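Local coordinates for LD10117p (Drosophila melanogaster, PDB 5HJQ), which acts as a GTPase-activating protein for Rab35, regulates synaptic vesicle protein turnover by restraining Rab35-mediated endosomal sorting, and binds phosphoinositides through the TBC domain crystallised here, at residues S194-P199 and W277-L282; S202-F207 and I215-L220; F228-K233 and E297-L302. All coordinates share one frame; numbering follows the deposited sequence.

Contact 1 (S194-P199 and W277-L282); sequences SPVLYP and WILAGL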
loop_
_atom_site.group_PDB
_atom_site.type_symbol
_atom_site.label_atom_id
_atom_site.label_comp_id
_atom_site.label_asym_id
_atom_site.label_seq_id
_atom_site.Cartn_x
_atom_site.Cartn_y
_atom_site.Cartn_z
ATOM N N SER A 194 -10.473 -6.104 5.488
ATOM C CA SER A 194 -9.237 -5.786 4.787
ATOM C C SER A 194 -9.444 -4.700 3.739
ATOM O O SER A 194 -9.454 -4.982 2.542
ATOM C CB SER A 194 -8.665 -7.043 4.133
ATOM O OG SER A 194 -7.387 -6.786 3.585
ATOM N N PRO A 195 -9.594 -3.445 4.191
ATOM C CA PRO A 195 -9.826 -2.297 3.308
ATOM C C PRO A 195 -8.664 -2.044 2.350
ATOM O O PRO A 195 -8.803 -1.268 1.407
ATOM C CB PRO A 195 -9.984 -1.126 4.291
ATOM C CG PRO A 195 -9.295 -1.568 5.525
ATOM C CD PRO A 195 -9.523 -3.040 5.605
ATOM N N VAL A 196 -7.531 -2.687 2.607
ATOM C CA VAL A 196 -6.321 -2.512 1.811
ATOM C C VAL A 196 -6.289 -3.432 0.591
ATOM O O VAL A 196 -5.652 -3.126 -0.419
ATOM C CB VAL A 196 -5.067 -2.780 2.671
ATOM C CG1 VAL A 196 -3.818 -2.339 1.947
ATOM C CG2 VAL A 196 -5.185 -2.074 4.028
ATOM N N LEU A 197 -6.984 -4.558 0.692
ATOM C CA LEU A 197 -6.848 -5.640 -0.274
ATOM C C LEU A 197 -7.257 -5.229 -1.691
ATOM O O LEU A 197 -6.554 -5.534 -2.653
ATOM C CB LEU A 197 -7.665 -6.847 0.189
ATOM C CG LEU A 197 -7.298 -8.207 -0.405
ATOM C CD1 LEU A 197 -7.466 -9.300 0.650
ATOM C CD2 LEU A 197 -8.133 -8.510 -1.644
ATOM N N TYR A 198 -8.382 -4.531 -1.815
ATOM C CA TYR A 198 -8.876 -4.108 -3.124
ATOM C C TYR A 198 -7.962 -3.080 -3.818
ATOM O O TYR A 198 -7.635 -3.266 -4.991
ATOM C CB TYR A 198 -10.301 -3.554 -3.004
ATOM C CG TYR A 198 -11.035 -3.428 -4.322
ATOM C CD1 TYR A 198 -10.760 -2.385 -5.200
ATOM C CD2 TYR A 198 -12.011 -4.344 -4.687
ATOM C CE1 TYR A 198 -11.431 -2.264 -6.402
ATOM C CE2 TYR A 198 -12.683 -4.232 -5.888
ATOM C CZ TYR A 198 -12.390 -3.189 -6.738
ATOM O OH TYR A 198 -13.060 -3.073 -7.930
ATOM N N PRO A 199 -7.557 -1.994 -3.118
ATOM C CA PRO A 199 -6.665 -1.035 -3.789
ATOM C C PRO A 199 -5.375 -1.660 -4.322
ATOM O O PRO A 199 -4.894 -1.257 -5.382
ATOM C CB PRO A 199 -6.352 -0.024 -2.682
ATOM C CG PRO A 199 -7.550 -0.054 -1.816
ATOM C CD PRO A 199 -7.974 -1.492 -1.793
ATOM N N TRP A 277 -3.625 7.986 3.282
ATOM C CA TRP A 277 -2.727 9.041 2.829
ATOM C C TRP A 277 -1.920 8.511 1.655
ATOM O O TRP A 277 -1.716 9.198 0.654
ATOM C CB TRP A 277 -1.785 9.495 3.943
ATOM C CG TRP A 277 -2.461 9.891 5.213
ATOM C CD1 TRP A 277 -3.724 10.387 5.358
ATOM C CD2 TRP A 277 -1.901 9.825 6.529
ATOM N NE1 TRP A 277 -3.984 10.638 6.684
ATOM C CE2 TRP A 277 -2.881 10.294 7.424
ATOM C CE3 TRP A 277 -0.667 9.406 7.037
ATOM C CZ2 TRP A 277 -2.666 10.361 8.799
ATOM C CZ3 TRP A 277 -0.455 9.472 8.401
ATOM C CH2 TRP A 277 -1.448 9.947 9.266
ATOM N N ILE A 278 -1.465 7.272 1.799
ATOM C CA ILE A 278 -0.651 6.617 0.790
ATOM C C ILE A 278 -1.505 6.122 -0.372
ATOM O O ILE A 278 -1.319 6.551 -1.507
ATOM C CB ILE A 278 0.136 5.432 1.390
ATOM C CG1 ILE A 278 1.108 5.930 2.463
ATOM C CG2 ILE A 278 0.877 4.669 0.301
ATOM C CD1 ILE A 278 1.756 4.827 3.268
ATOM N N LEU A 279 -2.454 5.237 -0.078
ATOM C CA LEU A 279 -3.239 4.566 -1.115
ATOM C C LEU A 279 -4.262 5.458 -1.815
ATOM O O LEU A 279 -4.646 5.183 -2.951
ATOM C CB LEU A 279 -3.959 3.352 -0.524
ATOM C CG LEU A 279 -3.078 2.193 -0.054
ATOM C CD1 LEU A 279 -3.922 1.075 0.542
ATOM C CD2 LEU A 279 -2.217 1.669 -1.204
ATOM N N ALA A 280 -4.706 6.517 -1.147
ATOM C CA ALA A 280 -5.751 7.370 -1.709
ATOM C C ALA A 280 -5.338 8.837 -1.795
ATOM O O ALA A 280 -6.165 9.707 -2.069
ATOM C CB ALA A 280 -7.030 7.235 -0.891
ATOM N N GLY A 281 -4.061 9.110 -1.562
ATOM C CA GLY A 281 -3.561 10.471 -1.612
ATOM C C GLY A 281 -2.424 10.639 -2.599
ATOM O O GLY A 281 -2.548 11.377 -3.575
ATOM N N LEU A 282 -1.313 9.955 -2.335
ATOM C CA LEU A 282 -0.128 10.039 -3.183
ATOM C C LEU A 282 -0.471 9.737 -4.631
ATOM O O LEU A 282 -1.298 8.871 -4.904
ATOM C CB LEU A 282 0.956 9.075 -2.696
ATOM C CG LEU A 282 1.534 9.326 -1.306
ATOM C CD1 LEU A 282 2.696 8.391 -1.035
ATOM C CD2 LEU A 282 1.966 10.776 -1.173
#
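Beside the apolar meeting of Val196 with Leu279, Ser194 OG of residues 194-199 is hydrogen-bonded to Asn230 O, 2.9 Å away. On the other side of the contact, the carbonyl oxygen of Leu279 accepts a hydrogen bond from the Tyr167 hydroxyl. Both bonds reach outward to other parts of the chain, so what joins the two segments directly is hydrophobic. Leu279 supplies 64 of the 118 Å² buried between them, and a single methyl does the touching: CD1 comes within 3.7 Å of Val196 CG1, the two side chains crossing at about a right angle. Pro199 CB stands farther off, 4.2 Å from the same Leu279 CD1. With chi2 at 178° the Leu279 chain is stretched from CA out to CD1, which puts that methyl at the far end of its reach. The Leu197 N to Ser194 O bond of 3.1 Å lies on the approach to helix 197-204, whereas Leu282 N reaches back to Trp277 O as helix 274-279 ends. In this all-helical TBC domain the contact lies in the interior: Leu197 and Tyr198 lean on helix 171-187, while Trp277 and Leu282 pack against helices 300-317 and 332-341.

Contact 2 (S202-F207 and I215-L220); sequences SILLHF and ICLAGL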
loop_
_atom_site.group_PDB
_atom_site.type_symbol
_atom_site.label_atom_id
_atom_site.label_comp_id
_atom_site.label_asym_id
_atom_site.label_seq_id
_atom_site.Cartn_x
_atom_site.Cartn_y
_atom_site.Cartn_z
ATOM N N SER A 202 -6.025 -3.653 -7.543
ATOM C CA SER A 202 -6.089 -2.726 -8.665
ATOM C C SER A 202 -4.699 -2.343 -9.166
ATOM O O SER A 202 -4.482 -2.221 -10.368
ATOM C CB SER A 202 -6.864 -1.466 -8.272
ATOM O OG SER A 202 -8.243 -1.745 -8.105
ATOM N N ILE A 203 -3.766 -2.145 -8.240
ATOM C CA ILE A 203 -2.403 -1.756 -8.590
ATOM C C ILE A 203 -1.686 -2.868 -9.350
ATOM O O ILE A 203 -1.043 -2.623 -10.372
ATOM C CB ILE A 203 -1.587 -1.389 -7.334
ATOM C CG1 ILE A 203 -2.184 -0.159 -6.648
ATOM C CG2 ILE A 203 -0.138 -1.127 -7.695
ATOM C CD1 ILE A 203 -1.403 0.303 -5.435
ATOM N N LEU A 204 -1.802 -4.088 -8.838
ATOM C CA LEU A 204 -1.231 -5.259 -9.486
ATOM C C LEU A 204 -1.723 -5.381 -10.923
ATOM O O LEU A 204 -0.948 -5.662 -11.835
ATOM C CB LEU A 204 -1.587 -6.519 -8.702
ATOM C CG LEU A 204 -1.000 -6.630 -7.297
ATOM C CD1 LEU A 204 -1.670 -7.760 -6.548
ATOM C CD2 LEU A 204 0.497 -6.859 -7.384
ATOM N N LEU A 205 -3.017 -5.146 -11.112
ATOM C CA LEU A 205 -3.669 -5.307 -12.407
ATOM C C LEU A 205 -3.190 -4.308 -13.459
ATOM O O LEU A 205 -3.530 -4.432 -14.634
ATOM C CB LEU A 205 -5.185 -5.190 -12.236
ATOM C CG LEU A 205 -5.874 -6.436 -11.672
ATOM C CD1 LEU A 205 -7.359 -6.188 -11.449
ATOM C CD2 LEU A 205 -5.656 -7.623 -12.614
ATOM N N HIS A 206 -2.408 -3.318 -13.043
ATOM C CA HIS A 206 -1.886 -2.328 -13.978
ATOM C C HIS A 206 -0.662 -2.837 -14.738
ATOM O O HIS A 206 -0.204 -2.190 -15.678
ATOM C CB HIS A 206 -1.526 -1.030 -13.244
ATOM C CG HIS A 206 -2.706 -0.167 -12.918
ATOM N ND1 HIS A 206 -3.616 -0.487 -11.934
ATOM C CD2 HIS A 206 -3.122 1.007 -13.449
ATOM C CE1 HIS A 206 -4.543 0.451 -11.872
ATOM N NE2 HIS A 206 -4.267 1.370 -12.782
ATOM N N PHE A 207 -0.132 -3.989 -14.336
ATOM C CA PHE A 207 1.136 -4.459 -14.886
ATOM C C PHE A 207 1.161 -5.951 -15.206
ATOM O O PHE A 207 2.093 -6.431 -15.849
ATOM C CB PHE A 207 2.270 -4.133 -13.916
ATOM C CG PHE A 207 2.366 -2.678 -13.570
ATOM C CD1 PHE A 207 2.949 -1.782 -14.449
ATOM C CD2 PHE A 207 1.872 -2.206 -12.367
ATOM C CE1 PHE A 207 3.033 -0.438 -14.133
ATOM C CE2 PHE A 207 1.951 -0.865 -12.044
ATOM C CZ PHE A 207 2.537 0.020 -12.926
ATOM N N ILE A 215 -2.345 -14.560 -7.830
ATOM C CA ILE A 215 -1.266 -15.347 -7.242
ATOM C C ILE A 215 -0.345 -14.473 -6.383
ATOM O O ILE A 215 0.176 -14.919 -5.358
ATOM C CB ILE A 215 -0.445 -16.069 -8.329
ATOM C CG1 ILE A 215 -1.334 -17.035 -9.116
ATOM C CG2 ILE A 215 0.710 -16.828 -7.710
ATOM C CD1 ILE A 215 -0.620 -17.731 -10.277
ATOM N N CYS A 216 -0.157 -13.221 -6.792
ATOM C CA CYS A 216 0.547 -12.255 -5.951
ATOM C C CYS A 216 -0.182 -12.043 -4.630
ATOM O O CYS A 216 0.415 -12.126 -3.557
ATOM C CB CYS A 216 0.702 -10.915 -6.669
ATOM S SG CYS A 216 1.974 -10.898 -7.928
ATOM N N LEU A 217 -1.480 -11.774 -4.724
ATOM C CA LEU A 217 -2.311 -11.494 -3.558
ATOM C C LEU A 217 -2.352 -12.655 -2.573
ATOM O O LEU A 217 -2.187 -12.456 -1.368
ATOM C CB LEU A 217 -3.730 -11.141 -4.000
ATOM C CG LEU A 217 -3.861 -9.763 -4.645
ATOM C CD1 LEU A 217 -4.998 -9.721 -5.651
ATOM C CD2 LEU A 217 -4.045 -8.700 -3.571
ATOM N N ALA A 218 -2.577 -13.860 -3.084
ATOM C CA ALA A 218 -2.634 -15.048 -2.239
ATOM C C ALA A 218 -1.288 -15.302 -1.569
ATOM O O ALA A 218 -1.227 -15.856 -0.472
ATOM C CB ALA A 218 -3.060 -16.258 -3.050
ATOM N N GLY A 219 -0.211 -14.905 -2.240
ATOM C CA GLY A 219 1.112 -14.995 -1.656
ATOM C C GLY A 219 1.230 -14.040 -0.485
ATOM O O GLY A 219 1.583 -14.443 0.623
ATOM N N LEU A 220 0.923 -12.771 -0.737
ATOM C CA LEU A 220 1.008 -11.720 0.279
ATOM C C LEU A 220 0.142 -11.999 1.505
ATOM O O LEU A 220 0.622 -11.961 2.639
ATOM C CB LEU A 220 0.609 -10.370 -0.323
ATOM C CG LEU A 220 1.484 -9.850 -1.464
ATOM C CD1 LEU A 220 1.097 -8.427 -1.840
ATOM C CD2 LEU A 220 2.954 -9.927 -1.085
#
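Leu204 meets Leu217 and Cys216 across this contact, and two rings sit at the end of its own segment, 202-207, without touching 215-220. One face of the Phe207 ring receives His206 CB, 3.6 Å above the plane and offset toward the rim; Phe207 also meets Trp117 edge to face. At the edge of the His206 imidazole, in its plane, lies Ser202 C. There ND1 donates to Ser202 O in a bond modelled so short that its exact length is doubtful. NE2 of His206 is hydrogen-bonded to His168 N, which should limit rotation of the ring.

Across the contact the work is done by Leu204. Its CD1 comes over Leu217 CG, 3.5 Å away, on the side of that carbon's hydrogen and midway between the two methyls, with Leu217 CD1 at 4.0 Å and CD2 at 3.9 Å. Leu204 has a fork of its own, which takes Cys216 CB at 3.9 Å from CD1 and 4.1 Å from CD2. These contacts join consecutive helices of the TBC fold, 197-204 and 210-221, whose backbones approach to 8.0 Å between Leu204 CA and Cys216 CA. In Leu204, CG lies beside the backbone N (chi1 -65°), a setting that carries both methyls toward the second helix. Trp117 of helix 113-122 and Phe295 of helix 284-297 also touch Leu204, while Cys216 reaches Cys121 of helix 113-122 and Leu217 leans on Ile180 and Leu184 of helix 171-187.

Contact 3 (F228-K233 and E297-L302); sequences FINQTK and EGIKVL. With I3P (D-myo-inositol-1,4,5-triphosphate), chain B.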
loop_
_atom_site.group_PDB
_atom_site.type_symbol
_atom_site.label_atom_id
_atom_site.label_comp_id
_atom_site.label_asym_id
_atom_site.label_seq_id
_atom_site.Cartn_x
_atom_site.Cartn_y
_atom_site.Cartn_z
ATOM N N PHE A 228 1.869 -8.066 5.170
ATOM C CA PHE A 228 1.595 -7.226 4.009
ATOM C C PHE A 228 0.208 -6.608 4.101
ATOM O O PHE A 228 0.049 -5.388 4.046
ATOM C CB PHE A 228 1.713 -8.037 2.710
ATOM C CG PHE A 228 3.094 -8.548 2.436
ATOM C CD1 PHE A 228 3.517 -9.758 2.959
ATOM C CD2 PHE A 228 3.976 -7.813 1.661
ATOM C CE1 PHE A 228 4.791 -10.228 2.710
ATOM C CE2 PHE A 228 5.253 -8.277 1.411
ATOM C CZ PHE A 228 5.661 -9.486 1.937
ATOM N N ILE A 229 -0.793 -7.469 4.239
ATOM C CA ILE A 229 -2.185 -7.052 4.190
ATOM C C ILE A 229 -2.943 -7.518 5.437
ATOM O O ILE A 229 -3.074 -8.719 5.681
ATOM C CB ILE A 229 -2.876 -7.599 2.924
ATOM C CG1 ILE A 229 -2.274 -6.971 1.664
ATOM C CG2 ILE A 229 -4.358 -7.325 2.965
ATOM C CD1 ILE A 229 -2.711 -7.657 0.381
ATOM N N ASN A 230 -3.430 -6.568 6.229
ATOM C CA ASN A 230 -4.179 -6.906 7.436
ATOM C C ASN A 230 -5.557 -7.451 7.083
ATOM O O ASN A 230 -6.225 -6.928 6.193
ATOM C CB ASN A 230 -4.297 -5.692 8.354
ATOM C CG ASN A 230 -2.972 -5.315 8.983
ATOM O OD1 ASN A 230 -2.660 -4.134 9.143
ATOM N ND2 ASN A 230 -2.175 -6.322 9.331
ATOM N N GLN A 231 -5.977 -8.497 7.790
ATOM C CA GLN A 231 -7.142 -9.271 7.380
ATOM C C GLN A 231 -8.305 -9.248 8.372
ATOM O O GLN A 231 -9.439 -9.556 8.001
ATOM C CB GLN A 231 -6.711 -10.712 7.114
ATOM C CG GLN A 231 -5.756 -10.834 5.933
ATOM C CD GLN A 231 -5.002 -12.145 5.923
ATOM O OE1 GLN A 231 -5.540 -13.193 6.288
ATOM N NE2 GLN A 231 -3.740 -12.092 5.520
ATOM N N THR A 232 -8.032 -8.885 9.623
ATOM C CA THR A 232 -9.097 -8.727 10.609
ATOM C C THR A 232 -9.141 -7.290 11.117
ATOM O O THR A 232 -8.180 -6.536 10.959
ATOM C CB THR A 232 -8.928 -9.683 11.810
ATOM O OG1 THR A 232 -7.827 -9.256 12.622
ATOM C CG2 THR A 232 -8.691 -11.110 11.338
ATOM N N LYS A 233 -10.260 -6.913 11.720
ATOM C CA LYS A 233 -10.423 -5.562 12.237
ATOM C C LYS A 233 -9.503 -5.341 13.432
ATOM O O LYS A 233 -9.048 -4.224 13.677
ATOM C CB LYS A 233 -11.883 -5.313 12.612
ATOM C CG LYS A 233 -12.197 -3.893 13.046
ATOM C CD LYS A 233 -13.575 -3.457 12.546
ATOM C CE LYS A 233 -14.531 -4.639 12.408
ATOM N NZ LYS A 233 -15.695 -4.333 11.526
ATOM N N GLU A 297 9.789 -5.977 1.012
ATOM C CA GLU A 297 10.061 -5.767 2.430
ATOM C C GLU A 297 8.830 -5.988 3.300
ATOM O O GLU A 297 8.918 -6.594 4.367
ATOM C CB GLU A 297 10.604 -4.357 2.661
ATOM C CG GLU A 297 11.783 -3.993 1.777
ATOM C CD GLU A 297 12.415 -2.674 2.173
ATOM O OE1 GLU A 297 12.681 -2.481 3.381
ATOM O OE2 GLU A 297 12.646 -1.832 1.276
ATOM N N GLY A 298 7.687 -5.486 2.851
ATOM C CA GLY A 298 6.460 -5.628 3.612
ATOM C C GLY A 298 5.892 -4.300 4.065
ATOM O O GLY A 298 6.227 -3.254 3.513
ATOM N N ILE A 299 5.051 -4.343 5.095
ATOM C CA ILE A 299 4.257 -3.188 5.512
ATOM C C ILE A 299 5.090 -2.085 6.173
ATOM O O ILE A 299 4.629 -0.952 6.323
ATOM C CB ILE A 299 3.133 -3.621 6.486
ATOM C CG1 ILE A 299 2.061 -2.532 6.617
ATOM C CG2 ILE A 299 3.712 -3.999 7.842
ATOM C CD1 ILE A 299 0.970 -2.863 7.612
ATOM N N LYS A 300 6.314 -2.412 6.572
ATOM C CA LYS A 300 7.177 -1.433 7.224
ATOM C C LYS A 300 7.501 -0.272 6.293
ATOM O O LYS A 300 7.625 0.873 6.736
ATOM C CB LYS A 300 8.466 -2.087 7.713
ATOM C CG LYS A 300 9.335 -1.155 8.541
ATOM C CD LYS A 300 10.459 -1.906 9.223
ATOM C CE LYS A 300 11.690 -1.032 9.358
ATOM N NZ LYS A 300 12.819 -1.745 10.017
ATOM N N VAL A 301 7.629 -0.580 5.003
ATOM C CA VAL A 301 7.827 0.432 3.976
ATOM C C VAL A 301 6.709 1.461 4.046
ATOM O O VAL A 301 6.948 2.662 3.928
ATOM C CB VAL A 301 7.877 -0.199 2.556
ATOM C CG1 VAL A 301 7.758 0.873 1.479
ATOM C CG2 VAL A 301 9.157 -1.001 2.375
ATOM N N LEU A 302 5.487 0.980 4.248
ATOM C CA LEU A 302 4.330 1.856 4.370
ATOM C C LEU A 302 4.405 2.693 5.644
ATOM O O LEU A 302 3.996 3.852 5.646
ATOM C CB LEU A 302 3.036 1.042 4.347
ATOM C CG LEU A 302 2.812 0.229 3.067
ATOM C CD1 LEU A 302 1.407 -0.364 3.029
ATOM C CD2 LEU A 302 3.071 1.076 1.828
HETATM C C1 I3P B . 17.439 -0.904 10.905
HETATM C C2 I3P B . 18.309 -1.991 11.512
HETATM C C3 I3P B . 17.610 -3.352 11.539
HETATM C C4 I3P B . 16.587 -3.640 10.441
HETATM C C5 I3P B . 16.218 -2.535 9.456
HETATM C C6 I3P B . 17.120 -1.294 9.496
HETATM O O1 I3P B . 18.102 0.374 10.870
HETATM O O2 I3P B . 19.475 -2.107 10.751
HETATM O O3 I3P B . 18.607 -4.369 11.485
HETATM O O4 I3P B . 15.375 -4.067 11.094
HETATM O O5 I3P B . 16.250 -3.072 8.155
HETATM O O6 I3P B . 16.465 -0.200 8.860
HETATM P P1 I3P B . 19.174 0.801 11.988
HETATM O O11 I3P B . 20.434 0.033 11.798
HETATM O O12 I3P B . 19.479 2.274 11.829
HETATM O O13 I3P B . 18.608 0.561 13.401
HETATM P P4 I3P B . 14.927 -5.600 10.923
HETATM O O41 I3P B . 15.998 -6.353 10.170
HETATM O O42 I3P B . 13.614 -5.652 10.139
HETATM O O43 I3P B . 14.722 -6.238 12.317
HETATM P P5 I3P B . 15.362 -2.425 7.027
HETATM O O51 I3P B . 15.283 -3.349 5.868
HETATM O O52 I3P B . 13.972 -2.181 7.556
HETATM O O53 I3P B . 15.961 -1.120 6.574
#
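Van der Waals contacts join the loop 228-233 to segment 297-302, chiefly where the Phe228 ring meets Gly298. Phe228 CE2 lies 3.6 Å from Gly298 CA and Phe228 CD2 3.8 Å from the same atom. Gly298 leaves helix 284-297 with a phi of 117°, a backbone setting that favours glycine because a CB would press against the preceding carbonyl oxygen. Next to it, Ile299 CD1 comes to 4.1 Å from Asn230 OD1, the side chains crossing at about a right angle; OD1 is hydrogen-bonded to Thr239 OG1. Phe228 O, likewise, accepts a hydrogen bond from Tyr294 OH.

Polar contacts lead to the inositol trisphosphate. Lys300 NZ donates to O52 of the ligand's 5-phosphate at 2.8 Å, although the placement of NZ is less sure. CG of Lys300 is anti to the backbone N (chi1 -173°), and a bend at chi3 brings NZ to O52. A methionine in place of Lys300 would remove the ammonium group, and O52 would probably be left without this cationic mate. Lys98, Arg102, Arg304 and Arg358 are also hydrogen-bonded to the ligand; this is the phosphoinositide-binding pocket of the TBC domain. Glu297 forms a salt bridge with Arg102 and so probably positions it, its own OE1 staying 3.7 Å from ligand O51.

Segment 297-302 links helix 284-297 to helix 300-317, and Leu302 packs on Ile290 and Tyr294 of the former and on Trp274 and Ile278 of helix 274-279.

From the N terminus, residues 194-199 open contact 1, which closes 78 residues later at 277-282. Nested wholly within that loop, contact 2 closes a short one between 202-207 and 215-220, and shares helix 197-204 with contact 1. Contact 3 begins at 228-233, after contact 2 has closed, but ends at 297-302, beyond the close of contact 1, so contacts 1 and 3 cross. They touch directly, for example through Ile278 CD1 and Leu302 O, their centres about 11 Å apart. Contact 2 meets contact 3 where Leu220 CD2 packs on Phe228 CD2. Together they tie the middle helices of the TBC domain to helix 300-317, which supplies Lys300 and Arg304 to the phosphoinositide pocket.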